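Local atomic coordinates of SCARECROW-LIKE protein 7 (Oryza sativa Japonica Group, PDB entry 5HYZ), a protein that binds DNA in vitro through its GRAS domain and probably acts as a transcription factor in plant development and abiotic stress resistance. Residues 114-119 against 205-210; 237-242 against 370-375. All coordinates share one frame; numbering follows the deposited sequence.

Contact 1: 114-119 against 205-210; sequences VDFGIV and VNFMLQ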
loop_
_atom_site.group_PDB
_atom_site.type_symbol
_atom_site.label_atom_id
_atom_site.label_comp_id
_atom_site.label_asym_id
_atom_site.label_seq_id
_atom_site.Cartn_x
_atom_site.Cartn_y
_atom_site.Cartn_z
ATOM N N VAL A 114 -6.301 -23.200 5.876
ATOM C CA VAL A 114 -7.501 -23.483 5.090
ATOM C C VAL A 114 -8.206 -22.198 4.833
ATOM O O VAL A 114 -8.685 -21.554 5.758
ATOM C CB VAL A 114 -8.423 -24.511 5.819
ATOM C CG1 VAL A 114 -9.701 -24.805 4.905
ATOM C CG2 VAL A 114 -7.624 -25.773 6.056
ATOM N N ASP A 115 -8.256 -21.774 3.579
ATOM C CA ASP A 115 -8.887 -20.503 3.231
ATOM C C ASP A 115 -10.255 -20.724 2.594
ATOM O O ASP A 115 -10.335 -21.169 1.414
ATOM C CB ASP A 115 -7.982 -19.685 2.268
ATOM C CG ASP A 115 -8.432 -18.232 2.141
ATOM O OD1 ASP A 115 -9.332 -17.780 2.888
ATOM O OD2 ASP A 115 -7.856 -17.474 1.323
ATOM N N PHE A 116 -11.337 -20.455 3.355
ATOM C CA PHE A 116 -12.673 -20.514 2.803
ATOM C C PHE A 116 -12.983 -19.192 2.156
ATOM O O PHE A 116 -13.264 -18.173 2.828
ATOM C CB PHE A 116 -13.722 -20.832 3.884
ATOM C CG PHE A 116 -13.731 -22.259 4.297
ATOM C CD1 PHE A 116 -14.458 -23.226 3.559
ATOM C CD2 PHE A 116 -13.059 -22.641 5.452
ATOM C CE1 PHE A 116 -14.446 -24.542 4.000
ATOM C CE2 PHE A 116 -13.033 -23.922 5.921
ATOM C CZ PHE A 116 -13.751 -24.910 5.162
ATOM N N GLY A 117 -12.817 -19.156 0.841
ATOM C CA GLY A 117 -13.151 -18.000 0.045
ATOM C C GLY A 117 -11.903 -17.254 -0.394
ATOM O O GLY A 117 -11.844 -16.053 -0.302
ATOM N N ILE A 118 -10.905 -17.960 -0.921
ATOM C CA ILE A 118 -9.745 -17.245 -1.465
ATOM C C ILE A 118 -10.091 -16.435 -2.724
ATOM O O ILE A 118 -10.880 -16.858 -3.535
ATOM C CB ILE A 118 -8.575 -18.220 -1.769
ATOM C CG1 ILE A 118 -7.324 -17.487 -2.260
ATOM C CG2 ILE A 118 -8.976 -19.250 -2.866
ATOM C CD1 ILE A 118 -6.067 -18.358 -2.106
ATOM N N VAL A 119 -9.522 -15.233 -2.862
ATOM C CA VAL A 119 -9.726 -14.454 -4.090
ATOM C C VAL A 119 -8.415 -14.475 -4.900
ATOM O O VAL A 119 -8.313 -15.151 -5.885
ATOM C CB VAL A 119 -10.175 -12.965 -3.767
ATOM C CG1 VAL A 119 -10.362 -12.204 -5.083
ATOM C CG2 VAL A 119 -11.490 -13.028 -2.957
ATOM N N VAL A 205 -7.792 -21.698 10.115
ATOM C CA VAL A 205 -8.890 -21.574 9.166
ATOM C C VAL A 205 -9.238 -20.123 9.019
ATOM O O VAL A 205 -9.370 -19.426 10.021
ATOM C CB VAL A 205 -10.162 -22.360 9.640
ATOM C CG1 VAL A 205 -11.239 -22.269 8.582
ATOM C CG2 VAL A 205 -9.763 -23.823 9.747
ATOM N N ASN A 206 -9.420 -19.672 7.780
ATOM C CA ASN A 206 -9.612 -18.257 7.494
ATOM C C ASN A 206 -10.972 -18.045 6.769
ATOM O O ASN A 206 -11.258 -18.678 5.742
ATOM C CB ASN A 206 -8.419 -17.773 6.614
ATOM C CG ASN A 206 -8.447 -16.301 6.346
ATOM O OD1 ASN A 206 -8.087 -15.520 7.254
ATOM N ND2 ASN A 206 -8.676 -15.898 5.063
ATOM N N PHE A 207 -11.834 -17.196 7.321
ATOM C CA PHE A 207 -13.060 -16.794 6.660
ATOM C C PHE A 207 -13.049 -15.276 6.434
ATOM O O PHE A 207 -13.520 -14.525 7.295
ATOM C CB PHE A 207 -14.257 -17.088 7.534
ATOM C CG PHE A 207 -14.538 -18.568 7.736
ATOM C CD1 PHE A 207 -15.182 -19.296 6.738
ATOM C CD2 PHE A 207 -14.155 -19.216 8.928
ATOM C CE1 PHE A 207 -15.490 -20.638 6.940
ATOM C CE2 PHE A 207 -14.457 -20.575 9.138
ATOM C CZ PHE A 207 -15.141 -21.276 8.122
HETATM N N MSE A 208 -12.550 -14.810 5.308
HETATM C CA MSE A 208 -12.495 -13.339 5.125
HETATM C C MSE A 208 -13.573 -12.940 4.122
HETATM O O MSE A 208 -13.546 -13.315 2.912
HETATM C CB MSE A 208 -11.122 -12.821 4.607
HETATM C CG MSE A 208 -9.980 -13.288 5.441
HETATM SE SE MSE A 208 -10.090 -11.788 6.920
HETATM C CE MSE A 208 -10.810 -10.557 5.245
ATOM N N LEU A 209 -14.576 -12.215 4.612
ATOM C CA LEU A 209 -15.704 -11.753 3.780
ATOM C C LEU A 209 -16.317 -12.922 2.997
ATOM O O LEU A 209 -16.443 -12.873 1.771
ATOM C CB LEU A 209 -15.244 -10.648 2.838
ATOM C CG LEU A 209 -14.657 -9.419 3.555
ATOM C CD1 LEU A 209 -14.308 -8.298 2.548
ATOM C CD2 LEU A 209 -15.652 -8.919 4.649
ATOM N N GLN A 210 -16.658 -13.987 3.704
ATOM C CA GLN A 210 -17.088 -15.189 3.028
ATOM C C GLN A 210 -18.313 -15.751 3.713
ATOM O O GLN A 210 -19.268 -16.154 3.051
ATOM C CB GLN A 210 -15.966 -16.230 3.053
ATOM C CG GLN A 210 -16.432 -17.653 2.555
ATOM C CD GLN A 210 -16.800 -17.599 1.136
ATOM O OE1 GLN A 210 -16.251 -16.809 0.381
ATOM N NE2 GLN A 210 -17.785 -18.413 0.744
HETATM O O HOH W 1 -11.584 -16.152 2.898
#

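Contact 2: 237-242 against 370-375; sequences VTLGEY and TVSAWR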
loop_
_atom_site.group_PDB
_atom_site.type_symbol
_atom_site.label_atom_id
_atom_site.label_comp_id
_atom_site.label_asym_id
_atom_site.label_seq_id
_atom_site.Cartn_x
_atom_site.Cartn_y
_atom_site.Cartn_z
ATOM N N VAL A 237 -9.169 -19.670 14.177
ATOM C CA VAL A 237 -10.069 -19.398 13.086
ATOM C C VAL A 237 -10.221 -17.903 13.016
ATOM O O VAL A 237 -10.574 -17.246 14.032
ATOM C CB VAL A 237 -11.466 -20.024 13.333
ATOM C CG1 VAL A 237 -12.427 -19.635 12.165
ATOM C CG2 VAL A 237 -11.370 -21.566 13.463
ATOM N N THR A 238 -9.927 -17.327 11.861
ATOM C CA THR A 238 -10.056 -15.897 11.726
ATOM C C THR A 238 -11.285 -15.554 10.932
ATOM O O THR A 238 -11.634 -16.238 9.959
ATOM C CB THR A 238 -8.804 -15.272 11.045
ATOM O OG1 THR A 238 -8.434 -16.089 9.930
ATOM C CG2 THR A 238 -7.640 -15.341 12.017
ATOM N N LEU A 239 -11.969 -14.506 11.390
ATOM C CA LEU A 239 -13.230 -14.114 10.809
ATOM C C LEU A 239 -13.163 -12.653 10.421
ATOM O O LEU A 239 -12.855 -11.787 11.286
ATOM C CB LEU A 239 -14.387 -14.324 11.806
ATOM C CG LEU A 239 -15.786 -13.910 11.332
ATOM C CD1 LEU A 239 -16.233 -14.828 10.198
ATOM C CD2 LEU A 239 -16.771 -14.096 12.543
ATOM N N GLY A 240 -13.448 -12.332 9.170
ATOM C CA GLY A 240 -13.537 -10.925 8.808
ATOM C C GLY A 240 -14.881 -10.684 8.159
ATOM O O GLY A 240 -15.217 -11.350 7.186
ATOM N N GLU A 241 -15.667 -9.715 8.639
ATOM C CA GLU A 241 -17.051 -9.627 8.201
ATOM C C GLU A 241 -17.475 -8.164 8.102
ATOM O O GLU A 241 -16.917 -7.305 8.768
ATOM C CB GLU A 241 -17.971 -10.395 9.157
ATOM C CG GLU A 241 -18.238 -11.880 8.771
ATOM C CD GLU A 241 -18.822 -12.001 7.357
ATOM O OE1 GLU A 241 -19.504 -11.049 6.943
ATOM O OE2 GLU A 241 -18.563 -12.993 6.645
ATOM N N TYR A 242 -18.448 -7.902 7.251
ATOM C CA TYR A 242 -19.078 -6.568 7.171
ATOM C C TYR A 242 -19.882 -6.293 8.436
ATOM O O TYR A 242 -20.647 -7.153 8.900
ATOM C CB TYR A 242 -19.995 -6.504 5.949
ATOM C CG TYR A 242 -19.270 -6.768 4.632
ATOM C CD1 TYR A 242 -18.362 -5.853 4.132
ATOM C CD2 TYR A 242 -19.508 -7.938 3.905
ATOM C CE1 TYR A 242 -17.692 -6.063 2.903
ATOM C CE2 TYR A 242 -18.855 -8.171 2.677
ATOM C CZ TYR A 242 -17.963 -7.219 2.181
ATOM O OH TYR A 242 -17.329 -7.453 0.987
ATOM N N THR A 370 -15.023 -5.800 10.364
ATOM C CA THR A 370 -14.591 -6.283 11.673
ATOM C C THR A 370 -13.817 -7.589 11.582
ATOM O O THR A 370 -14.231 -8.506 10.862
ATOM C CB THR A 370 -15.843 -6.449 12.527
ATOM O OG1 THR A 370 -16.519 -5.172 12.493
ATOM C CG2 THR A 370 -15.546 -6.831 13.935
ATOM N N VAL A 371 -12.736 -7.708 12.343
ATOM C CA VAL A 371 -11.915 -8.909 12.307
ATOM C C VAL A 371 -11.868 -9.469 13.713
ATOM O O VAL A 371 -11.829 -8.715 14.702
ATOM C CB VAL A 371 -10.483 -8.598 11.814
ATOM C CG1 VAL A 371 -9.571 -9.862 11.943
ATOM C CG2 VAL A 371 -10.558 -8.259 10.284
ATOM N N SER A 372 -11.894 -10.794 13.840
ATOM C CA SER A 372 -11.793 -11.449 15.148
ATOM C C SER A 372 -11.139 -12.816 14.987
ATOM O O SER A 372 -11.071 -13.355 13.871
ATOM C CB SER A 372 -13.182 -11.618 15.804
ATOM O OG SER A 372 -14.083 -12.201 14.877
ATOM N N ALA A 373 -10.643 -13.342 16.083
ATOM C CA ALA A 373 -9.989 -14.662 16.094
ATOM C C ALA A 373 -10.699 -15.561 17.129
ATOM O O ALA A 373 -11.175 -15.044 18.153
ATOM C CB ALA A 373 -8.495 -14.518 16.469
ATOM N N TRP A 374 -10.738 -16.871 16.872
ATOM C CA TRP A 374 -11.553 -17.835 17.654
ATOM C C TRP A 374 -10.786 -19.119 17.773
ATOM O O TRP A 374 -9.976 -19.418 16.896
ATOM C CB TRP A 374 -12.906 -18.116 16.939
ATOM C CG TRP A 374 -13.629 -16.835 16.695
ATOM C CD1 TRP A 374 -13.478 -15.972 15.620
ATOM C CD2 TRP A 374 -14.585 -16.243 17.564
ATOM N NE1 TRP A 374 -14.303 -14.878 15.791
ATOM C CE2 TRP A 374 -14.979 -15.013 16.979
ATOM C CE3 TRP A 374 -15.129 -16.619 18.813
ATOM C CZ2 TRP A 374 -15.910 -14.148 17.580
ATOM C CZ3 TRP A 374 -16.089 -15.709 19.432
ATOM C CH2 TRP A 374 -16.453 -14.509 18.794
ATOM N N ARG A 375 -11.060 -19.941 18.782
ATOM C CA ARG A 375 -10.523 -21.330 18.745
ATOM C C ARG A 375 -11.418 -22.358 19.483
ATOM O O ARG A 375 -12.278 -21.830 20.244
ATOM C CB ARG A 375 -9.118 -21.395 19.342
ATOM C CG ARG A 375 -9.034 -21.027 20.846
ATOM C CD ARG A 375 -7.658 -21.400 21.446
ATOM N NE ARG A 375 -6.566 -21.050 20.527
ATOM C CZ ARG A 375 -5.691 -20.053 20.723
ATOM N NH1 ARG A 375 -5.770 -19.314 21.834
ATOM N NH2 ARG A 375 -4.735 -19.790 19.810
HETATM O O HOH W 2 -15.125 -10.603 13.054
#

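Contact 1: 114-119 against 205-210
Val114 and Asp115 run parallel to Val205 and Asn206 in the middle of the Rossmann-like sheet, where Asn206 grips the neighbouring strand with both its backbone N and its backbone O: the N donates to Val114 O (2.9 Å), and the O accepts from Phe116 N (3.0 Å). Beyond this point the first strand turns a corner at Phe116 and Gly117.

On one face Asp115 and Asn206 lie side by side, each with CG anti to the backbone N. Asn206 ND2 donates to Asp115 OD1 over 3.0 Å in a nearly straight bond (173°). The carboxylate oxygen lies in the amide plane, whereas the nitrogen approaches from above the carboxylate plane, the two planes being turned 62° apart. Trp124 holds OD2, and Thr238 and Gln123 hold Asn206 OD1.

The other face, packed against helix 220-231, is apolar. The Phe116 and Phe207 rings are almost parallel (10° between planes) but strongly offset, with little of one ring over the other; Phe207 CE1 reaches Phe116 CD2 at 3.5 Å. Val205 CG1 sits at the edge of the Phe116 ring, in its plane, 3.6 Å from CE2, a place suited to a compact branched side chain.

At the corner, Gly117 adopts a positive phi that a residue without CB tolerates easily, and its bare CA lets Gln210 OE1 come to 3.3 Å. A water continues the link where the strands part, accepting from Met208 N and bonding to Asp115 OD1 and Phe116 O (2.6 Å).

A buried carboxylate is thus met by an amide, an indole N-H and water, without a cation among these partners. Such donors would probably favour its ionised form and, coming to both oxygens, probably hold its rotation at the last residue of the predicted VHIID motif.

Contact 2: 237-242 against 370-375
Leu239 and Ser372 form the middle hydrogen-bonded pair of an antiparallel ladder, in which the C-terminal strand 366-374 joins the Rossmann-like sheet of the GRAS domain against the current of its parallel strands. Six backbone bonds link Val237 with Trp374, Leu239 with Ser372, and Glu241 with Thr370. The straightest is Thr370 N to Glu241 O (2.9 Å, 177°).

The tight packing is on the face of Val237, Leu239 and Trp374. Leu239 CB lies 3.7 Å from Ser372 OG and 4.0 Å from Trp374 NE1, with the leucine and tryptophan side chains crossing obliquely. Trp374 CG stands anti to the carbonyl carbon (chi1 -56°), and the edge of the ring lies beside Val237 O, which is 3.5 Å from CD1. From helix 311-320, Trp314 packs on Leu239 and Met318 on Trp374, places that suit large apolar side chains.

Thr238, Gly240, Val371 and Ala373 make a sparser meeting on the opposite face. Here the residues are small or beta-branched, and their side chains hardly meet across the strands; CA-H...O contacts such as Gly240 CA to Thr370 O (3.2 Å) supplement the N-H...O bonds. Helix 89-104 lies against Thr238 and Val371. The solvent side is at the C terminus, where the exposed Arg375 leads its guanidinium away from strand 237-242, and NH2 bonds to Ala235 O.

Serine suits position 372 because a short hydroxyl can serve the indole and a water together: Trp374 NE1 donates to Ser372 OG at 2.8 Å, and a water lies 2.6 Å from Ser372 OG and donates a hydrogen bond to Leu239 O.

From the N terminus, the chain first passes through helices and enters the sheet at strand 110-118. Contact 1 closes a loop of 85 intervening residues, bringing the VHIID region beside the PFYRE region. The chain then crosses by helix 220-231 to strand 236-242, where contact 2 opens; it closes 127 residues later, at the C terminus, joining PFYRE to SAW. The loops therefore follow in series, neither nested nor crossed. Strands 202-208 and 236-242 are sheet neighbours, so the contacts form one continuous run of four strands, its two halves probably joined by a hydrogen bond from Leu209 N to Gly240 O (2.8 Å).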